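PDB 1NPS: development-specific protein S from Myxococcus xanthus, which assembles on the surface of myxospores in the presence of calcium ions, having been made in large amounts during fruiting body formation. Local coordinates for residues Thr4-Asn8 with Leu31-Asn35; Glu9-Gly13 with Ser39-Val43. One frame throughout, in Å; residues are numbered along the deposited sequence.

Interaction 1 of 2, residues Thr4-Asn8 with Leu31-Asn35; sequences TVFYN and LGIEN. With CA (calcium ion), chain B.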
# COMPACT_ATOMS: atom_id res chain seq x y z
N THR A 4 -5.85 -4.17 0.53
CA THR A 4 -6.75 -3.06 0.78
C THR A 4 -5.99 -2.07 1.67
O THR A 4 -5.42 -2.46 2.68
CB THR A 4 -8.07 -3.52 1.45
OG1 THR A 4 -8.58 -4.67 0.77
CG2 THR A 4 -9.11 -2.43 1.34
N VAL A 5 -5.87 -0.83 1.20
CA VAL A 5 -5.17 0.21 1.94
C VAL A 5 -6.16 1.12 2.66
O VAL A 5 -7.18 1.52 2.09
CB VAL A 5 -4.26 1.05 1.00
CG1 VAL A 5 -3.19 0.14 0.37
CG2 VAL A 5 -5.09 1.73 -0.09
N PHE A 6 -5.82 1.49 3.89
CA PHE A 6 -6.69 2.32 4.72
C PHE A 6 -6.07 3.67 5.08
O PHE A 6 -4.84 3.78 5.21
CB PHE A 6 -7.07 1.58 6.01
CG PHE A 6 -7.89 0.34 5.78
CD1 PHE A 6 -7.27 -0.87 5.47
CD2 PHE A 6 -9.28 0.39 5.83
CE1 PHE A 6 -8.02 -2.02 5.23
CE2 PHE A 6 -10.04 -0.74 5.59
CZ PHE A 6 -9.41 -1.95 5.28
N TYR A 7 -6.91 4.70 5.21
CA TYR A 7 -6.41 6.03 5.57
C TYR A 7 -5.94 6.15 7.02
O TYR A 7 -5.03 6.94 7.30
CB TYR A 7 -7.45 7.10 5.25
CG TYR A 7 -7.29 7.67 3.85
CD1 TYR A 7 -6.91 6.86 2.77
CD2 TYR A 7 -7.50 9.03 3.61
CE1 TYR A 7 -6.73 7.38 1.50
CE2 TYR A 7 -7.32 9.57 2.33
CZ TYR A 7 -6.94 8.74 1.28
OH TYR A 7 -6.75 9.28 0.02
N ASN A 8 -6.53 5.36 7.91
CA ASN A 8 -6.16 5.36 9.33
C ASN A 8 -5.69 3.98 9.78
O ASN A 8 -5.92 2.98 9.09
CB ASN A 8 -7.33 5.81 10.21
CG ASN A 8 -7.79 7.23 9.90
OD1 ASN A 8 -8.98 7.49 9.76
ND2 ASN A 8 -6.84 8.15 9.78
N LEU A 31 -6.78 6.65 -8.54
CA LEU A 31 -7.59 5.59 -7.93
C LEU A 31 -8.17 6.04 -6.59
O LEU A 31 -8.75 5.26 -5.86
CB LEU A 31 -6.75 4.32 -7.77
CG LEU A 31 -6.08 3.82 -9.05
CD1 LEU A 31 -5.26 2.58 -8.78
CD2 LEU A 31 -7.12 3.53 -10.12
N GLY A 32 -8.05 7.33 -6.31
CA GLY A 32 -8.57 7.89 -5.07
C GLY A 32 -7.71 7.73 -3.82
O GLY A 32 -8.23 7.82 -2.70
N ILE A 33 -6.42 7.45 -4.00
CA ILE A 33 -5.50 7.28 -2.89
C ILE A 33 -4.54 8.45 -2.87
O ILE A 33 -3.60 8.50 -3.65
CB ILE A 33 -4.68 5.98 -3.04
CG1 ILE A 33 -5.61 4.77 -2.96
CG2 ILE A 33 -3.56 5.91 -1.97
CD1 ILE A 33 -4.91 3.44 -3.15
N GLU A 34 -4.80 9.41 -1.98
CA GLU A 34 -3.96 10.60 -1.86
C GLU A 34 -2.56 10.27 -1.38
O GLU A 34 -2.35 9.32 -0.62
CB GLU A 34 -4.60 11.61 -0.91
CG GLU A 34 -5.95 12.11 -1.37
CD GLU A 34 -6.78 12.63 -0.23
OE1 GLU A 34 -6.45 13.72 0.29
OE2 GLU A 34 -7.77 11.96 0.15
N ASN A 35 -1.61 11.09 -1.80
CA ASN A 35 -0.22 10.88 -1.42
C ASN A 35 -0.02 10.93 0.10
O ASN A 35 -0.66 11.73 0.80
CB ASN A 35 0.64 11.95 -2.08
CG ASN A 35 2.09 11.76 -1.82
OD1 ASN A 35 2.66 10.71 -2.15
ND2 ASN A 35 2.72 12.76 -1.21
CA CA B . -3.19 7.84 7.25
O HOH W 1 -3.94 9.23 7.28
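A strand can be fastened to a distant loop by a single long side chain, and Tyr-7 is a clear case. Its CA-to-CB bond runs sideways, but with chi1 at -91°, between the m and t wells, and chi2 at 37°, the ring spans the gap and sets its hydroxyl against the 31-35 loop. There OH accepts a hydrogen bond from Glu-34 N (2.8 Å, nearly straight at 166°) and donates one to Glu-34 OE2 (2.9 Å). Glu-34 makes this possible by folding back: chi1 m and chi2 t carry the chain out, and chi3 at 72° turns the carboxylate so that OE2 lies at the ring edge. The site belongs to the first Greek key of the N-terminal beta/gamma-crystallin domain, where the chain turns a corner at Tyr-7 after the first strand and the backbone Tyr-7 O binds calcium at 2.0 Å, with Thr-37, Ser-39 and Asn-76 as the other protein ligands. Deeper in, Val-5 (m) points toward the loop, and its CG2 meets CD1 of Ile-33 at 3.5 Å, the extended Ile-33 side chain (m, then t) reaching across a CA separation of 8.6 Å; Ile-38 touches both. Before Ile-33, Gly-32 with phi 82° is the C-prime residue of a Schellman motif that ends the helix 25-30, with Ile-33 N bonded to Leu-28 O.

Interaction 2 of 2, residues Glu9-Gly13 with Ser39-Val43; sequences EDFQG and SSVKV. With CA (calcium ion), chain B.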
# COMPACT_ATOMS: atom_id res chain seq x y z
N GLU A 9 -5.00 3.94 10.91
CA GLU A 9 -4.49 2.69 11.47
C GLU A 9 -5.60 1.73 11.91
O GLU A 9 -6.77 2.11 12.02
CB GLU A 9 -3.54 2.98 12.65
CG GLU A 9 -2.24 3.68 12.23
CD GLU A 9 -1.22 3.83 13.35
OE1 GLU A 9 -1.60 3.85 14.54
OE2 GLU A 9 -0.02 3.93 13.04
N ASP A 10 -5.23 0.47 12.14
CA ASP A 10 -6.17 -0.57 12.58
C ASP A 10 -7.33 -0.77 11.62
O ASP A 10 -8.45 -1.01 12.03
CB ASP A 10 -6.71 -0.26 13.98
CG ASP A 10 -5.60 -0.12 15.02
OD1 ASP A 10 -4.58 -0.85 14.92
OD2 ASP A 10 -5.74 0.72 15.93
N PHE A 11 -7.05 -0.63 10.33
CA PHE A 11 -8.04 -0.80 9.27
C PHE A 11 -9.30 0.08 9.41
O PHE A 11 -10.42 -0.40 9.28
CB PHE A 11 -8.42 -2.29 9.16
CG PHE A 11 -7.24 -3.24 9.31
CD1 PHE A 11 -6.07 -3.05 8.59
CD2 PHE A 11 -7.30 -4.29 10.22
CE1 PHE A 11 -4.97 -3.89 8.77
CE2 PHE A 11 -6.19 -5.14 10.41
CZ PHE A 11 -5.04 -4.93 9.68
N GLN A 12 -9.11 1.38 9.65
CA GLN A 12 -10.24 2.29 9.79
C GLN A 12 -10.19 3.34 8.69
O GLN A 12 -9.19 3.48 8.02
CB GLN A 12 -10.21 3.00 11.14
CG GLN A 12 -10.35 2.09 12.34
CD GLN A 12 -11.79 1.96 12.79
OE1 GLN A 12 -12.44 2.95 13.13
NE2 GLN A 12 -12.30 0.74 12.81
N GLY A 13 -11.27 4.10 8.53
CA GLY A 13 -11.31 5.14 7.52
C GLY A 13 -11.42 4.70 6.07
O GLY A 13 -11.66 3.54 5.77
N SER A 39 -2.24 4.33 6.21
CA SER A 39 -1.85 4.08 7.60
C SER A 39 -1.97 2.61 8.02
O SER A 39 -1.43 2.19 9.04
CB SER A 39 -2.64 5.00 8.53
OG SER A 39 -2.57 6.35 8.08
N SER A 40 -2.67 1.82 7.21
CA SER A 40 -2.80 0.39 7.50
C SER A 40 -3.17 -0.36 6.22
O SER A 40 -3.70 0.24 5.27
CB SER A 40 -3.78 0.11 8.66
OG SER A 40 -5.12 0.42 8.37
N VAL A 41 -2.78 -1.63 6.15
CA VAL A 41 -3.03 -2.43 4.96
C VAL A 41 -3.37 -3.88 5.28
O VAL A 41 -2.83 -4.48 6.22
CB VAL A 41 -1.77 -2.47 4.06
CG1 VAL A 41 -2.07 -3.21 2.76
CG2 VAL A 41 -1.27 -1.06 3.76
N LYS A 42 -4.30 -4.44 4.50
CA LYS A 42 -4.69 -5.83 4.64
C LYS A 42 -4.05 -6.56 3.47
O LYS A 42 -4.07 -6.07 2.33
CB LYS A 42 -6.21 -5.99 4.60
CG LYS A 42 -6.93 -5.53 5.86
CD LYS A 42 -8.39 -5.94 5.84
CE LYS A 42 -9.09 -5.51 7.11
NZ LYS A 42 -10.53 -5.88 7.12
N VAL A 43 -3.42 -7.69 3.74
CA VAL A 43 -2.79 -8.47 2.69
C VAL A 43 -3.20 -9.93 2.83
O VAL A 43 -2.75 -10.61 3.74
CB VAL A 43 -1.24 -8.33 2.75
CG1 VAL A 43 -0.58 -9.00 1.54
CG2 VAL A 43 -0.84 -6.87 2.84
CA CA B . -3.19 7.84 7.25
O HOH W 2 0.83 3.37 10.55
O HOH W 1 -3.94 9.23 7.28
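The folded hairpin that follows the first strand is a hallmark of the crystallin Greek key, and the sequence here carries its signature: an aromatic at Phe-6, another at Phe-11 after four intervening residues, and then Gly-13, which has positive phi. Asp-10 and Phe-11 both take left-handed backbone angles (58°/36° and 55°/49°), which curl the loop back over the strand 40-42. A serine holds it there. Ser-40 OG accepts a hydrogen bond from Phe-11 N at 2.9 Å and is also bonded to Asn-8 O, so one hydroxyl links two points of the loop backbone. The Phe-11 ring then lies over Lys-42: the lysine CG sits 4.0 Å from the ring centroid, 20° off its normal, a CH-pi contact over the face, and with chi1 m and chi2 and chi3 t the extended chain brings Lys-42 CE to 3.7 Å from Phe-11 CG. On the strand backbone, Val-41 O lies 3.4 Å from Phe-11 CE1. At the loop's start, Glu-9 N packs against Ser-39 CB (3.5 Å), and water 2 lies 2.7 Å from Glu-9 OE2 and 3.0 Å from Ser-39 O. Ser-39 turns its other end to metal, OG binding the calcium at 1.8 Å. Ser-39 and Ser-40 together face Phe-6 in a classic beta bulge, where the strand 40-42 pairs with 3-6; the loop itself leads on to 15-18, the far strand of that sheet, while Val-41, pointing away from the loop, packs on Ile-3 and Val-5.

From the N terminus, the chain runs through 4-8 and directly into 9-13, then makes the strands 15-18 and 21-23 and the helix 25-30 before returning twice. The return at 31-35 closes interaction 1 across 22 intervening residues; the return at 39-43 closes interaction 2 across 25. Because the segments alternate, the two closures cross rather than nest. One ties the first strand to the segment leaving the helix, the other ties the folded hairpin to the edge strand 40-42. They meet at the calcium, which both touch along with water 1; its ligand Asn-76 comes from the second Greek key, so the metal bridges the two motifs of the domain.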